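Local coordinates for putative exported protein (PDB 4PJ2), which binds a magnesium ion and probably inhibits i-type lysozymes in the bacterial periplasm, at residues Glu116-Ile119 with Gln120-Thr124. Numbering follows the deposited sequence.
Sequences EDVI and QALKT
Two groups grip the carbonyl oxygen of Asp-117: Ala-121 N donates to Asp-117 O at 3.2 Å, and a water donates to the same oxygen. In the conformer described, one of two for Gln-120, that water also donates to Gln-120 OE1, a bridge that may not persist. Asp-117 is the N-cap residue, and its carboxylate supplies the capping bond. With CG anti to the backbone N (chi1 -173°), it folds over the first turn. OD1 of Asp-117 receives Gln-120 N at 3.0 Å in a nearly straight bond that arrives from above the carboxylate plane. CB of Gln-120 lies 3.6 Å from Asp-117 CG.

On the inner side, Val-118 and Leu-122 run side by side, CG1 against CD1 at 3.8 Å, one turn apart and joined by the backbone hydrogen bond from Leu-122 N to Val-118 O. Both pack on the sheet of strands 60-67, 76-82, 90-98 and 102-112, Val-118 against Leu-112, Leu-122 against Val-109 and Ile-78. Ile-119 CG2 meets the aliphatic CE of Lys-123 at 3.6 Å.

This short C-terminal helix is thus amphipathic, its apolar side on that sheet, and exemplifies N-capping: a carboxylate pairs with a first-turn N-H, and the positive helix end would probably favour its charged form slightly.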
loop_
_atom_site.group_PDB
_atom_site.type_symbol
_atom_site.label_atom_id
_atom_site.label_comp_id
_atom_site.label_asym_id
_atom_site.label_seq_id
_atom_site.Cartn_x
_atom_site.Cartn_y
_atom_site.Cartn_z
ATOM N N GLU A 116 -12.333 -2.178 5.808
ATOM C CA GLU A 116 -13.455 -1.414 5.271
ATOM C C GLU A 116 -13.852 -1.883 3.872
ATOM O O GLU A 116 -13.013 -2.359 3.099
ATOM C CB GLU A 116 -13.199 0.098 5.341
ATOM C CG GLU A 116 -13.443 0.646 6.749
ATOM C CD GLU A 116 -13.214 2.141 6.893
ATOM O OE1 GLU A 116 -12.682 2.767 5.949
ATOM O OE2 GLU A 116 -13.560 2.685 7.975
ATOM N N ASP A 117 -15.136 -1.772 3.560
ATOM C CA ASP A 117 -15.686 -2.210 2.287
ATOM C C ASP A 117 -15.346 -1.166 1.243
ATOM O O ASP A 117 -15.894 -0.082 1.204
ATOM C CB ASP A 117 -17.204 -2.377 2.433
ATOM C CG ASP A 117 -17.858 -2.989 1.206
ATOM O OD1 ASP A 117 -17.307 -2.887 0.106
ATOM O OD2 ASP A 117 -18.950 -3.582 1.349
ATOM N N VAL A 118 -14.433 -1.530 0.339
ATOM C CA VAL A 118 -13.951 -0.626 -0.707
ATOM C C VAL A 118 -15.062 -0.341 -1.701
ATOM O O VAL A 118 -15.208 0.764 -2.210
ATOM C CB VAL A 118 -12.759 -1.272 -1.437
ATOM C CG1 VAL A 118 -12.388 -0.508 -2.698
ATOM C CG2 VAL A 118 -11.571 -1.388 -0.502
ATOM N N ILE A 119 -15.864 -1.357 -1.962
ATOM C CA ILE A 119 -16.927 -1.229 -2.944
ATOM C C ILE A 119 -17.978 -0.250 -2.453
ATOM O O ILE A 119 -18.432 0.605 -3.199
ATOM C CB ILE A 119 -17.559 -2.585 -3.253
ATOM C CG1 ILE A 119 -16.520 -3.502 -3.919
ATOM C CG2 ILE A 119 -18.768 -2.424 -4.154
ATOM C CD1 ILE A 119 -15.935 -2.988 -5.252
ATOM N N GLN A 120 -18.361 -0.361 -1.188
ATOM C CA GLN A 120 -19.296 0.570 -0.569
ATOM C C GLN A 120 -18.755 1.986 -0.675
ATOM O O GLN A 120 -19.476 2.928 -0.975
ATOM C CB GLN A 120 -19.510 0.194 0.910
ATOM C CG GLN A 120 -20.430 1.136 1.709
ATOM C CD GLN A 120 -20.297 0.975 3.229
ATOM O OE1 GLN A 120 -19.321 0.411 3.731
ATOM N NE2 GLN A 120 -21.277 1.490 3.963
ATOM N N ALA A 121 -17.459 2.133 -0.414
ATOM C CA ALA A 121 -16.851 3.458 -0.425
ATOM C C ALA A 121 -16.883 4.075 -1.821
ATOM O O ALA A 121 -17.090 5.278 -1.980
ATOM C CB ALA A 121 -15.430 3.386 0.090
ATOM N N LEU A 122 -16.695 3.236 -2.830
ATOM C CA LEU A 122 -16.725 3.682 -4.217
ATOM C C LEU A 122 -18.132 4.000 -4.715
ATOM O O LEU A 122 -18.285 4.630 -5.763
ATOM C CB LEU A 122 -16.110 2.616 -5.123
ATOM C CG LEU A 122 -14.594 2.476 -5.106
ATOM C CD1 LEU A 122 -14.199 1.121 -5.675
ATOM C CD2 LEU A 122 -13.929 3.604 -5.887
ATOM N N LYS A 123 -19.149 3.546 -3.981
ATOM C CA LYS A 123 -20.543 3.762 -4.371
ATOM C C LYS A 123 -21.189 4.880 -3.562
ATOM O O LYS A 123 -22.266 5.355 -3.918
ATOM C CB LYS A 123 -21.364 2.486 -4.179
ATOM C CG LYS A 123 -21.126 1.401 -5.214
ATOM C CD LYS A 123 -22.253 0.385 -5.164
ATOM C CE LYS A 123 -21.773 -1.015 -5.461
ATOM N NZ LYS A 123 -22.767 -2.040 -5.034
ATOM N N THR A 124 -20.542 5.283 -2.472
ATOM C CA THR A 124 -21.063 6.341 -1.613
ATOM C C THR A 124 -20.356 7.657 -1.903
ATOM O O THR A 124 -19.128 7.713 -1.936
ATOM C CB THR A 124 -20.851 5.991 -0.128
ATOM O OG1 THR A 124 -21.368 4.682 0.139
ATOM C CG2 THR A 124 -21.542 7.007 0.771
HETATM O O HOH W 1 -16.891 1.330 3.396
#